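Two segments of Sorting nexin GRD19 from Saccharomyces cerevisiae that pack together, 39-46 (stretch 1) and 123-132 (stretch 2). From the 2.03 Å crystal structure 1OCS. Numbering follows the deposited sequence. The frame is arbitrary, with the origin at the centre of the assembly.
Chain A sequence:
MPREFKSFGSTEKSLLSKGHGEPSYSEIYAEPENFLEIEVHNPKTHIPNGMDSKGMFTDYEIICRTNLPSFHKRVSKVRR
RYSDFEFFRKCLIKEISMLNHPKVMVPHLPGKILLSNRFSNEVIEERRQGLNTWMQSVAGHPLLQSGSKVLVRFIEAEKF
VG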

ATOM      1  N   GLU A  39      -7.800   1.273   3.771  1.00 14.90           N
ATOM      2  CA  GLU A  39      -7.253   2.292   4.639  1.00 18.12           C
ATOM      3  C   GLU A  39      -5.850   1.902   5.084  1.00 16.45           C
ATOM      4  O   GLU A  39      -5.542   0.721   5.250  1.00 15.45           O
ATOM      5  N   VAL A  40      -5.000   2.908   5.247  1.00 15.61           N
ATOM      6  CA  VAL A  40      -3.638   2.705   5.717  1.00 16.30           C
ATOM      7  C   VAL A  40      -3.615   3.422   7.057  1.00 17.24           C
ATOM      8  O   VAL A  40      -3.926   4.607   7.135  1.00 18.62           O
ATOM      9  N   HIS A  41      -3.273   2.702   8.115  1.00 17.57           N
ATOM     10  CA  HIS A  41      -3.252   3.293   9.441  1.00 20.67           C
ATOM     11  C   HIS A  41      -2.400   2.437  10.372  1.00 19.28           C
ATOM     12  O   HIS A  41      -1.591   1.628   9.920  1.00 19.54           O
ATOM     13  N   ASN A  42      -2.579   2.626  11.675  1.00 19.37           N
ATOM     14  CA  ASN A  42      -1.849   1.851  12.674  1.00 18.14           C
ATOM     15  C   ASN A  42      -0.335   1.795  12.431  1.00 18.35           C
ATOM     16  O   ASN A  42       0.256   0.715  12.383  1.00 18.94           O
ATOM     17  N   PRO A  43       0.312   2.956  12.268  1.00 18.41           N
ATOM     18  CA  PRO A  43       1.759   2.921  12.043  1.00 19.55           C
ATOM     19  C   PRO A  43       2.463   2.405  13.294  1.00 21.38           C
ATOM     20  O   PRO A  43       2.023   2.674  14.417  1.00 20.93           O
ATOM     21  N   LYS A  44       3.542   1.655  13.105  1.00 20.45           N
ATOM     22  CA  LYS A  44       4.291   1.115  14.230  1.00 23.26           C
ATOM     23  C   LYS A  44       5.796   1.127  13.992  1.00 22.91           C
ATOM     24  O   LYS A  44       6.278   0.645  12.966  1.00 20.90           O
ATOM     25  N   THR A  45       6.536   1.687  14.941  1.00 22.09           N
ATOM     26  CA  THR A  45       7.984   1.703  14.841  1.00 22.14           C
ATOM     27  C   THR A  45       8.462   0.585  15.748  1.00 24.57           C
ATOM     28  O   THR A  45       8.208   0.591  16.955  1.00 25.39           O
ATOM     29  N   HIS A  46       9.140  -0.385  15.150  1.00 25.00           N
ATOM     30  CA  HIS A  46       9.634  -1.541  15.872  1.00 28.54           C
ATOM     31  C   HIS A  46      10.982  -1.295  16.531  1.00 30.54           C
ATOM     32  O   HIS A  46      12.018  -1.229  15.868  1.00 29.67           O
ATOM     33  N   VAL A 123       6.845  12.955  10.828  1.00 33.74           N
ATOM     34  CA  VAL A 123       7.029  12.231   9.580  1.00 31.20           C
ATOM     35  C   VAL A 123       6.131  11.007   9.438  1.00 28.30           C
ATOM     36  O   VAL A 123       5.504  10.814   8.399  1.00 26.92           O
ATOM     37  N   ILE A 124       6.066  10.184  10.478  1.00 27.40           N
ATOM     38  CA  ILE A 124       5.251   8.975  10.426  1.00 25.63           C
ATOM     39  C   ILE A 124       3.768   9.279  10.219  1.00 25.33           C
ATOM     40  O   ILE A 124       3.108   8.626   9.412  1.00 23.62           O
ATOM     41  N   GLU A 125       3.248  10.274  10.928  1.00 25.38           N
ATOM     42  CA  GLU A 125       1.842  10.637  10.776  1.00 28.09           C
ATOM     43  C   GLU A 125       1.586  11.209   9.386  1.00 28.23           C
ATOM     44  O   GLU A 125       0.545  10.948   8.779  1.00 28.99           O
ATOM     45  N   GLU A 126       2.538  11.988   8.879  1.00 27.96           N
ATOM     46  CA  GLU A 126       2.402  12.571   7.552  1.00 28.02           C
ATOM     47  C   GLU A 126       2.419  11.467   6.504  1.00 25.87           C
ATOM     48  O   GLU A 126       1.684  11.525   5.522  1.00 24.03           O
ATOM     49  N   ARG A 127       3.255  10.454   6.713  1.00 22.97           N
ATOM     50  CA  ARG A 127       3.312   9.342   5.776  1.00 23.66           C
ATOM     51  C   ARG A 127       2.032   8.523   5.856  1.00 22.27           C
ATOM     52  O   ARG A 127       1.496   8.103   4.833  1.00 20.61           O
ATOM     53  N   ARG A 128       1.546   8.301   7.073  1.00 21.91           N
ATOM     54  CA  ARG A 128       0.323   7.531   7.263  1.00 23.38           C
ATOM     55  C   ARG A 128      -0.813   8.176   6.468  1.00 22.53           C
ATOM     56  O   ARG A 128      -1.472   7.515   5.669  1.00 21.45           O
ATOM     57  N   GLN A 129      -1.032   9.471   6.693  1.00 22.67           N
ATOM     58  CA  GLN A 129      -2.085  10.210   5.999  1.00 22.78           C
ATOM     59  C   GLN A 129      -1.869  10.188   4.494  1.00 20.81           C
ATOM     60  O   GLN A 129      -2.795   9.918   3.733  1.00 19.92           O
ATOM     61  N   GLY A 130      -0.644  10.485   4.070  1.00 19.22           N
ATOM     62  CA  GLY A 130      -0.344  10.489   2.651  1.00 18.51           C
ATOM     63  C   GLY A 130      -0.555   9.126   2.019  1.00 18.51           C
ATOM     64  O   GLY A 130      -1.193   9.005   0.969  1.00 18.28           O
ATOM     65  N   LEU A 131      -0.022   8.091   2.659  1.00 16.62           N
ATOM     66  CA  LEU A 131      -0.164   6.738   2.133  1.00 17.72           C
ATOM     67  C   LEU A 131      -1.626   6.300   2.073  1.00 16.50           C
ATOM     68  O   LEU A 131      -2.028   5.595   1.146  1.00 17.07           O
ATOM     69  N   ASN A 132      -2.415   6.707   3.065  1.00 16.60           N
ATOM     70  CA  ASN A 132      -3.831   6.352   3.097  1.00 17.20           C
ATOM     71  C   ASN A 132      -4.519   6.938   1.864  1.00 16.92           C
ATOM     72  O   ASN A 132      -5.207   6.236   1.129  1.00 16.96           O
TER

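What does the first part of stretch 2 offer the strand? Stretch 2 runs nearly antiparallel to stretch 1, at 160°, so its early residues meet the later part of the strand. Ile124 points toward the strand with chi1 m and chi2 t, an extended form that carries CD1 to 3.2 Å from Thr45 OG1. Its other branch meets the ring of Pro43, with Ile124 CG2 3.5 Å from Pro43 CB. Pro43 and Thr45 both point toward the helix, whereas Lys44 between them points away, the usual alternation of a strand.

How does a long charged residue fit into the middle of the contact? Arg128 leaves the helix sideways, with chi1 t, and lays its aliphatic part along the strand: CG is 3.8 Å from His41 CA and 3.9 Å from Val40 O, while CD lies 4.0 Å from Pro43 CD. Its charge is answered within the helix by Glu125, whose OE1 is 3.0 Å from Arg128 NH1. That salt bridge rests on charge alone, because the oxygen lies well out of the guanidinium plane. Arg128 NE is buried by the contact without a polar partner.

Which strand residue does the helix cover most? Val40, chi1 t, which points toward the helix. Val40 CG1 packs 4.0 Å from Leu131 CB, and Val40 CG2 lies 3.7 Å from Leu131 O; Leu131 is an m, t rotamer that also points toward the strand.

Which polar bond joins the strand to the last residue of stretch 2? Asn132, with chi1 t, starts sideways but its end comes nearer, and OD1 accepts a hydrogen bond from Val40 N at 2.8 Å, nearly straight at 165°. Asn132 OD1 also sits 3.2 Å from Glu39 CA and 3.3 Å from Glu39 CG, although the CA-to-CB bond of Glu39 points away overall.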

ATOM      1  CB  GLU A  39      -8.158   2.468   5.864  1.00 22.86           C
ATOM      2  CG  GLU A  39      -7.626   3.448   6.899  1.00 32.70           C
ATOM      3  CD  GLU A  39      -8.577   3.641   8.073  1.00 38.23           C
ATOM      4  OE1 GLU A  39      -8.232   4.411   9.000  1.00 40.25           O
ATOM      5  OE2 GLU A  39      -9.667   3.025   8.064  1.00 39.82           O
ATOM      6  CB  VAL A  40      -2.603   3.341   4.766  1.00 15.44           C
ATOM      7  CG1 VAL A  40      -1.186   3.117   5.307  1.00 17.09           C
ATOM      8  CG2 VAL A  40      -2.738   2.730   3.373  1.00 15.58           C
ATOM      9  CB  HIS A  41      -4.688   3.371   9.974  1.00 23.05           C
ATOM     10  CG  HIS A  41      -5.254   2.041  10.361  1.00 25.57           C
ATOM     11  ND1 HIS A  41      -5.171   0.934   9.544  1.00 27.76           N
ATOM     12  CD2 HIS A  41      -5.874   1.629  11.491  1.00 27.33           C
ATOM     13  CE1 HIS A  41      -5.710  -0.105  10.156  1.00 26.87           C
ATOM     14  NE2 HIS A  41      -6.144   0.290  11.339  1.00 30.35           N
ATOM     15  CB  ASN A  42      -2.407   0.425  12.716  1.00 20.58           C
ATOM     16  CG  ASN A  42      -1.893  -0.376  13.900  1.00 25.07           C
ATOM     17  OD1 ASN A  42      -1.863  -1.607  13.860  1.00 28.74           O
ATOM     18  ND2 ASN A  42      -1.506   0.316  14.968  1.00 23.78           N
ATOM     19  CB  PRO A  43       2.096   4.379  11.742  1.00 20.26           C
ATOM     20  CG  PRO A  43       1.081   5.127  12.563  1.00 21.66           C
ATOM     21  CD  PRO A  43      -0.184   4.343  12.299  1.00 19.00           C
ATOM     22  CB  LYS A  44       3.849  -0.323  14.529  1.00 24.94           C
ATOM     23  CG  LYS A  44       2.505  -0.436  15.242  1.00 31.85           C
ATOM     24  CD  LYS A  44       1.952  -1.863  15.195  1.00 34.79           C
ATOM     25  CE  LYS A  44       2.874  -2.874  15.865  1.00 38.36           C
ATOM     26  NZ  LYS A  44       2.379  -4.273  15.677  1.00 40.83           N
ATOM     27  CB  THR A  45       8.570   3.041  15.290  1.00 20.59           C
ATOM     28  OG1 THR A  45       8.225   4.037  14.324  1.00 19.43           O
ATOM     29  CG2 THR A  45      10.096   2.956  15.399  1.00 22.00           C
ATOM     30  CB  HIS A  46       9.686  -2.721  14.909  1.00 28.48           C
ATOM     31  CG  HIS A  46       8.370  -2.994  14.252  1.00 31.99           C
ATOM     32  ND1 HIS A  46       7.420  -3.824  14.806  1.00 33.54           N
ATOM     33  CD2 HIS A  46       7.807  -2.472  13.136  1.00 31.54           C
ATOM     34  CE1 HIS A  46       6.330  -3.803  14.060  1.00 34.25           C
ATOM     35  NE2 HIS A  46       6.538  -2.989  13.041  1.00 31.76           N
ATOM     36  CB  VAL A 123       8.507  11.790   9.410  1.00 30.97           C
ATOM     37  CG1 VAL A 123       8.649  10.878   8.201  1.00 31.94           C
ATOM     38  CG2 VAL A 123       9.395  13.012   9.242  1.00 32.86           C
ATOM     39  CB  ILE A 124       5.451   8.113  11.696  1.00 23.34           C
ATOM     40  CG1 ILE A 124       6.900   7.606  11.745  1.00 22.95           C
ATOM     41  CG2 ILE A 124       4.496   6.923  11.680  1.00 20.97           C
ATOM     42  CD1 ILE A 124       7.237   6.768  12.969  1.00 20.29           C
ATOM     43  CB  GLU A 125       1.423  11.655  11.843  1.00 31.08           C
ATOM     44  CG  GLU A 125       0.006  12.181  11.658  1.00 34.44           C
ATOM     45  CD  GLU A 125      -1.048  11.087  11.699  1.00 36.56           C
ATOM     46  OE1 GLU A 125      -2.207  11.369  11.320  1.00 38.80           O
ATOM     47  OE2 GLU A 125      -0.725   9.950  12.112  1.00 37.43           O
ATOM     48  CB  GLU A 126       3.527  13.579   7.290  1.00 32.78           C
ATOM     49  CG  GLU A 126       3.440  14.819   8.180  1.00 40.77           C
ATOM     50  CD  GLU A 126       4.483  15.876   7.847  1.00 44.85           C
ATOM     51  OE1 GLU A 126       5.694  15.603   8.014  1.00 46.91           O
ATOM     52  OE2 GLU A 126       4.085  16.982   7.417  1.00 47.71           O
ATOM     53  CB  ARG A 127       4.517   8.444   6.062  1.00 21.76           C
ATOM     54  CG  ARG A 127       5.804   9.010   5.508  1.00 24.73           C
ATOM     55  CD  ARG A 127       6.962   8.028   5.562  1.00 22.72           C
ATOM     56  NE  ARG A 127       8.011   8.473   4.650  1.00 20.63           N
ATOM     57  CZ  ARG A 127       9.191   7.884   4.505  1.00 20.08           C
ATOM     58  NH1 ARG A 127       9.498   6.809   5.221  1.00 14.89           N
ATOM     59  NH2 ARG A 127      10.057   8.377   3.627  1.00 18.04           N
ATOM     60  CB  ARG A 128      -0.057   7.487   8.742  1.00 24.43           C
ATOM     61  CG  ARG A 128      -1.158   6.492   9.062  1.00 28.61           C
ATOM     62  CD  ARG A 128      -2.109   7.057  10.094  1.00 33.38           C
ATOM     63  NE  ARG A 128      -2.829   8.201   9.551  1.00 39.19           N
ATOM     64  CZ  ARG A 128      -3.677   8.955  10.241  1.00 42.39           C
ATOM     65  NH1 ARG A 128      -4.282   9.976   9.648  1.00 43.05           N
ATOM     66  NH2 ARG A 128      -3.918   8.694  11.522  1.00 43.82           N
ATOM     67  CB  GLN A 129      -2.136  11.666   6.474  1.00 24.24           C
ATOM     68  CG  GLN A 129      -2.479  11.827   7.940  1.00 33.51           C
ATOM     69  CD  GLN A 129      -2.593  13.281   8.363  1.00 37.57           C
ATOM     70  OE1 GLN A 129      -2.694  13.583   9.552  1.00 41.88           O
ATOM     71  NE2 GLN A 129      -2.582  14.188   7.389  1.00 40.55           N
ATOM     72  CB  LEU A 131       0.644   5.753   2.980  1.00 15.43           C
ATOM     73  CG  LEU A 131       2.169   5.900   2.889  1.00 16.06           C
ATOM     74  CD1 LEU A 131       2.823   4.965   3.875  1.00 13.00           C
ATOM     75  CD2 LEU A 131       2.644   5.601   1.476  1.00 15.15           C
ATOM     76  CB  ASN A 132      -4.493   6.895   4.370  1.00 15.66           C
ATOM     77  CG  ASN A 132      -5.967   6.525   4.463  1.00 19.09           C
ATOM     78  OD1 ASN A 132      -6.316   5.350   4.595  1.00 15.63           O
ATOM     79  ND2 ASN A 132      -6.841   7.529   4.382  1.00 16.51           N
TER